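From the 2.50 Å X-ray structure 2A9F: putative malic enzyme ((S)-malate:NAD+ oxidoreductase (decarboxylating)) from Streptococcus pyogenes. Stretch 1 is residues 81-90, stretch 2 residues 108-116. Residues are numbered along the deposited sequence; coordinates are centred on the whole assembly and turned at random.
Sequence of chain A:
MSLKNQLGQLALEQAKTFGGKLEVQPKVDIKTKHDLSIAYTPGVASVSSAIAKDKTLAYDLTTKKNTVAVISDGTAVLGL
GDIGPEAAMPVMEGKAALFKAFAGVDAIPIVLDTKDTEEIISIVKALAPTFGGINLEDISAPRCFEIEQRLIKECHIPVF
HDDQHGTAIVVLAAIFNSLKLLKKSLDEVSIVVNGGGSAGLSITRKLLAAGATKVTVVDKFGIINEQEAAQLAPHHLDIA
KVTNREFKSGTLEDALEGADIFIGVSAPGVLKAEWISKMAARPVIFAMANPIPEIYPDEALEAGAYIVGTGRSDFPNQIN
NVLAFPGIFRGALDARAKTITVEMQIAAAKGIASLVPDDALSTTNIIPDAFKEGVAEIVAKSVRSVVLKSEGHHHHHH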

ATOM      1  N   GLY A  81      -9.986 -18.577 -10.614  1.00 57.68           N
ATOM      2  CA  GLY A  81      -9.648 -17.985 -11.902  1.00 58.75           C
ATOM      3  C   GLY A  81      -9.650 -16.472 -11.864  1.00 59.45           C
ATOM      4  O   GLY A  81      -9.580 -15.886 -10.791  1.00 60.35           O
ATOM      5  N   ASP A  82      -9.712 -15.823 -13.020  1.00 58.86           N
ATOM      6  CA  ASP A  82      -9.752 -14.368 -13.024  1.00 59.60           C
ATOM      7  C   ASP A  82     -11.053 -13.982 -12.330  1.00 59.25           C
ATOM      8  O   ASP A  82     -12.114 -13.931 -12.959  1.00 59.96           O
ATOM      9  CB  ASP A  82      -9.715 -13.830 -14.455  1.00 60.35           C
ATOM     10  CG  ASP A  82      -9.905 -12.323 -14.522  1.00 62.17           C
ATOM     11  OD1 ASP A  82      -9.528 -11.614 -13.557  1.00 58.51           O
ATOM     12  OD2 ASP A  82     -10.424 -11.852 -15.559  1.00 64.28           O
ATOM     13  N   ILE A  83     -10.955 -13.726 -11.023  1.00 57.72           N
ATOM     14  CA  ILE A  83     -12.101 -13.375 -10.203  1.00 55.11           C
ATOM     15  C   ILE A  83     -12.144 -11.905  -9.817  1.00 54.50           C
ATOM     16  O   ILE A  83     -13.057 -11.470  -9.111  1.00 55.93           O
ATOM     17  CB  ILE A  83     -12.117 -14.213  -8.928  1.00 55.52           C
ATOM     18  CG1 ILE A  83     -10.781 -14.068  -8.189  1.00 57.46           C
ATOM     19  CG2 ILE A  83     -12.339 -15.658  -9.271  1.00 55.76           C
ATOM     20  CD1 ILE A  83     -10.703 -14.816  -6.861  1.00 55.29           C
ATOM     21  N   GLY A  84     -11.163 -11.137 -10.272  1.00 52.19           N
ATOM     22  CA  GLY A  84     -11.146  -9.718  -9.958  1.00 52.91           C
ATOM     23  C   GLY A  84     -10.272  -9.362  -8.771  1.00 52.87           C
ATOM     24  O   GLY A  84      -9.945 -10.222  -7.956  1.00 51.31           O
ATOM     25  N   PRO A  85      -9.873  -8.089  -8.649  1.00 53.11           N
ATOM     26  CA  PRO A  85      -9.024  -7.645  -7.540  1.00 52.86           C
ATOM     27  C   PRO A  85      -9.613  -7.791  -6.121  1.00 52.58           C
ATOM     28  O   PRO A  85      -8.932  -8.299  -5.228  1.00 52.18           O
ATOM     29  CB  PRO A  85      -8.690  -6.194  -7.920  1.00 52.85           C
ATOM     30  CG  PRO A  85      -9.877  -5.780  -8.788  1.00 52.97           C
ATOM     31  CD  PRO A  85     -10.097  -7.001  -9.620  1.00 52.25           C
ATOM     32  N   GLU A  86     -10.856  -7.363  -5.905  1.00 50.93           N
ATOM     33  CA  GLU A  86     -11.462  -7.487  -4.571  1.00 49.67           C
ATOM     34  C   GLU A  86     -11.470  -8.926  -4.053  1.00 48.63           C
ATOM     35  O   GLU A  86     -11.056  -9.183  -2.919  1.00 47.95           O
ATOM     36  CB  GLU A  86     -12.900  -6.948  -4.549  1.00 49.32           C
ATOM     37  CG  GLU A  86     -13.012  -5.450  -4.733  1.00 51.95           C
ATOM     38  CD  GLU A  86     -13.391  -5.054  -6.148  1.00 54.70           C
ATOM     39  OE1 GLU A  86     -12.927  -5.718  -7.102  1.00 54.54           O
ATOM     40  OE2 GLU A  86     -14.146  -4.066  -6.305  1.00 56.61           O
ATOM     41  N   ALA A  87     -11.938  -9.857  -4.885  1.00 48.26           N
ATOM     42  CA  ALA A  87     -11.998 -11.274  -4.514  1.00 45.36           C
ATOM     43  C   ALA A  87     -10.609 -11.847  -4.229  1.00 43.09           C
ATOM     44  O   ALA A  87     -10.473 -12.837  -3.510  1.00 40.96           O
ATOM     45  CB  ALA A  87     -12.674 -12.081  -5.619  1.00 45.22           C
ATOM     46  N   ALA A  88      -9.582 -11.215  -4.784  1.00 41.21           N
ATOM     47  CA  ALA A  88      -8.218 -11.672  -4.583  1.00 41.49           C
ATOM     48  C   ALA A  88      -7.647 -11.234  -3.218  1.00 42.05           C
ATOM     49  O   ALA A  88      -6.865 -11.963  -2.599  1.00 41.48           O
ATOM     50  CB  ALA A  88      -7.328 -11.141  -5.705  1.00 40.65           C
ATOM     51  N   MET A  89      -8.061 -10.057  -2.754  1.00 40.55           N
ATOM     52  CA  MET A  89      -7.566  -9.482  -1.512  1.00 40.37           C
ATOM     53  C   MET A  89      -7.355 -10.471  -0.350  1.00 39.63           C
ATOM     54  O   MET A  89      -6.290 -10.470   0.272  1.00 39.13           O
ATOM     55  CB  MET A  89      -8.465  -8.314  -1.092  1.00 39.71           C
ATOM     56  CG  MET A  89      -7.751  -7.225  -0.275  1.00 39.38           C
ATOM     57  SD  MET A  89      -6.600  -6.132  -1.147  1.00 32.58           S
ATOM     58  CE  MET A  89      -5.477  -7.203  -1.786  1.00 31.82           C
ATOM     59  N   PRO A  90      -8.348 -11.342  -0.060  1.00 38.44           N
ATOM     60  CA  PRO A  90      -8.189 -12.309   1.036  1.00 37.33           C
ATOM     61  C   PRO A  90      -6.887 -13.094   0.900  1.00 37.81           C
ATOM     62  O   PRO A  90      -6.209 -13.360   1.891  1.00 39.99           O
ATOM     63  CB  PRO A  90      -9.414 -13.212   0.887  1.00 33.22           C
ATOM     64  CG  PRO A  90     -10.420 -12.292   0.352  1.00 32.42           C
ATOM     65  CD  PRO A  90      -9.666 -11.506  -0.694  1.00 35.91           C
ATOM     66  N   ILE A 108       2.281  -5.214   2.379  1.00 40.54           N
ATOM     67  CA  ILE A 108       1.014  -4.540   2.134  1.00 39.92           C
ATOM     68  C   ILE A 108       0.322  -5.234   0.956  1.00 39.09           C
ATOM     69  O   ILE A 108       0.870  -5.295  -0.132  1.00 40.79           O
ATOM     70  CB  ILE A 108       1.233  -3.042   1.706  1.00 41.56           C
ATOM     71  CG1 ILE A 108       2.111  -2.303   2.705  1.00 40.85           C
ATOM     72  CG2 ILE A 108      -0.111  -2.333   1.571  1.00 42.15           C
ATOM     73  CD1 ILE A 108       1.497  -2.128   4.059  1.00 44.35           C
ATOM     74  N   PRO A 109      -0.887  -5.772   1.151  1.00 40.21           N
ATOM     75  CA  PRO A 109      -1.532  -6.420  -0.000  1.00 40.71           C
ATOM     76  C   PRO A 109      -2.167  -5.351  -0.903  1.00 41.05           C
ATOM     77  O   PRO A 109      -2.811  -4.426  -0.409  1.00 41.52           O
ATOM     78  CB  PRO A 109      -2.558  -7.334   0.658  1.00 39.03           C
ATOM     79  CG  PRO A 109      -2.938  -6.579   1.869  1.00 39.58           C
ATOM     80  CD  PRO A 109      -1.634  -6.031   2.391  1.00 39.98           C
ATOM     81  N   ILE A 110      -1.967  -5.459  -2.215  1.00 41.48           N
ATOM     82  CA  ILE A 110      -2.505  -4.475  -3.156  1.00 41.83           C
ATOM     83  C   ILE A 110      -3.034  -5.084  -4.449  1.00 41.12           C
ATOM     84  O   ILE A 110      -2.292  -5.734  -5.201  1.00 39.41           O
ATOM     85  CB  ILE A 110      -1.446  -3.417  -3.531  1.00 42.33           C
ATOM     86  CG1 ILE A 110      -1.179  -2.520  -2.336  1.00 44.04           C
ATOM     87  CG2 ILE A 110      -1.933  -2.568  -4.682  1.00 43.95           C
ATOM     88  CD1 ILE A 110      -0.089  -1.500  -2.576  1.00 47.37           C
ATOM     89  N   VAL A 111      -4.319  -4.856  -4.711  1.00 39.77           N
ATOM     90  CA  VAL A 111      -4.944  -5.390  -5.917  1.00 41.16           C
ATOM     91  C   VAL A 111      -5.424  -4.274  -6.827  1.00 41.19           C
ATOM     92  O   VAL A 111      -6.135  -3.384  -6.397  1.00 42.46           O
ATOM     93  CB  VAL A 111      -6.140  -6.302  -5.569  1.00 41.59           C
ATOM     94  CG1 VAL A 111      -5.645  -7.586  -4.945  1.00 38.27           C
ATOM     95  CG2 VAL A 111      -7.096  -5.576  -4.624  1.00 38.99           C
ATOM     96  N   LEU A 112      -5.026  -4.309  -8.089  1.00 43.02           N
ATOM     97  CA  LEU A 112      -5.459  -3.272  -9.027  1.00 44.12           C
ATOM     98  C   LEU A 112      -6.383  -3.844 -10.093  1.00 45.42           C
ATOM     99  O   LEU A 112      -6.171  -4.970 -10.553  1.00 44.51           O
ATOM    100  CB  LEU A 112      -4.248  -2.630  -9.698  1.00 44.50           C
ATOM    101  CG  LEU A 112      -2.847  -3.199  -9.428  1.00 42.91           C
ATOM    102  CD1 LEU A 112      -2.224  -3.703 -10.716  1.00 41.92           C
ATOM    103  CD2 LEU A 112      -1.982  -2.110  -8.850  1.00 39.91           C
ATOM    104  N   ASP A 113      -7.422  -3.101 -10.475  1.00 47.10           N
ATOM    105  CA  ASP A 113      -8.308  -3.605 -11.530  1.00 49.67           C
ATOM    106  C   ASP A 113      -7.896  -3.028 -12.881  1.00 48.72           C
ATOM    107  O   ASP A 113      -8.350  -1.966 -13.290  1.00 46.47           O
ATOM    108  CB  ASP A 113      -9.793  -3.289 -11.266  1.00 53.07           C
ATOM    109  CG  ASP A 113     -10.077  -1.801 -11.197  1.00 56.55           C
ATOM    110  OD1 ASP A 113     -11.262  -1.405 -11.313  1.00 56.58           O
ATOM    111  OD2 ASP A 113      -9.110  -1.029 -11.018  1.00 61.97           O
ATOM    112  N   THR A 114      -6.994  -3.741 -13.541  1.00 46.97           N
ATOM    113  CA  THR A 114      -6.498  -3.379 -14.852  1.00 49.02           C
ATOM    114  C   THR A 114      -5.831  -4.662 -15.279  1.00 50.26           C
ATOM    115  O   THR A 114      -5.087  -5.255 -14.492  1.00 52.15           O
ATOM    116  CB  THR A 114      -5.406  -2.286 -14.821  1.00 49.30           C
ATOM    117  OG1 THR A 114      -4.180  -2.845 -14.329  1.00 51.40           O
ATOM    118  CG2 THR A 114      -5.814  -1.132 -13.948  1.00 47.99           C
ATOM    119  N   LYS A 115      -6.105  -5.108 -16.498  1.00 49.06           N
ATOM    120  CA  LYS A 115      -5.495  -6.332 -16.998  1.00 51.46           C
ATOM    121  C   LYS A 115      -4.547  -5.953 -18.127  1.00 54.36           C
ATOM    122  O   LYS A 115      -3.942  -6.811 -18.783  1.00 55.19           O
ATOM    123  CB  LYS A 115      -6.566  -7.283 -17.522  1.00 50.63           C
ATOM    124  CG  LYS A 115      -7.596  -7.675 -16.495  1.00 48.38           C
ATOM    125  CD  LYS A 115      -8.441  -8.800 -17.020  1.00 47.12           C
ATOM    126  CE  LYS A 115      -9.357  -9.319 -15.963  1.00 44.32           C
ATOM    127  NZ  LYS A 115     -10.347  -8.292 -15.629  1.00 44.51           N
ATOM    128  N   ASP A 116      -4.439  -4.649 -18.352  1.00 56.47           N
ATOM    129  CA  ASP A 116      -3.572  -4.107 -19.385  1.00 58.35           C
ATOM    130  C   ASP A 116      -2.121  -4.203 -18.891  1.00 57.83           C
ATOM    131  O   ASP A 116      -1.728  -3.488 -17.973  1.00 58.98           O
ATOM    132  CB  ASP A 116      -3.961  -2.642 -19.648  1.00 60.22           C
ATOM    133  CG  ASP A 116      -3.239  -2.042 -20.843  1.00 62.94           C
ATOM    134  OD1 ASP A 116      -3.583  -2.403 -21.996  1.00 62.60           O
ATOM    135  OD2 ASP A 116      -2.324  -1.212 -20.621  1.00 63.92           O
TER

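The contact between these two stretches is mainly apolar, built round Val-111, Met-89 and Pro-85, the three residues that cover the most surface. A helix that runs on later in the chain lies against the end of a strand, their axes 8.1 Å apart at closest approach and running nearly antiparallel, at 158°. No hydrogen bond crosses between the stretches; the contacts are apolar packing, with one salt bridge at the margin.

Val-111, the last residue of the strand, sits at the centre. Its CA-to-CB bond points toward the helix, and its two methyl groups share most of their neighbours. From O of Pro-85, CG2 of Val-111 lies 3.3 Å away and CG1 of Val-111 3.4 Å; from CE of Met-89, CG1 of Val-111 lies 3.2 Å away and CG2 of Val-111 3.6 Å. Of the two methyls, CG1 of Val-111 alone reaches CB of Ala-88, at 4.0 Å. A beta-branched residue suits this position: its shape favours extended backbone, and it carries two methyls close to the main chain, where a neighbouring helix can rest on them.

Pro-85 faces Val-111 directly. CA of Pro-85 and CA of Val-111 are 4.9 Å apart, and CB of Pro-85 comes within 3.5 Å of CB of Val-111. The ring also extends past the strand: CG of Pro-85 is 3.5 Å from CB of Asp-113. The fixed phi of proline, here -62°, is compatible with helix, and its lack of an amide hydrogen costs nothing where no helical bond from that nitrogen is needed. The carbonyl O of Pro-85 accepts a hydrogen bond from N of Met-89, at 3.2 Å, so the residue that packs on the strand also helps to build the turn.

Met-89 reaches its partners by length. Its CA-to-CB bond points sideways, but with chi angles t, p and m the side chain brings its end nearer the strand. There CE of Met-89 touches CB of Pro-109 at 3.8 Å as well as Val-111, bridging two strand residues whose side chains both point toward the helix. Ile-110, between them, points away. A long, unbranched and flexible chain is well suited to such a reach. Ala-88, by contrast, points toward the strand with a single methyl, a small group that fits the close packing beside Val-111.

At the exposed margin, Asp-82 and Lys-115 form a salt bridge, with OD2 of Asp-82 3.6 Å from NZ of Lys-115. The position of that oxygen is less certain because it crowds the lysine side chain in the model. Charged groups suit this border, where solvent can still reach them.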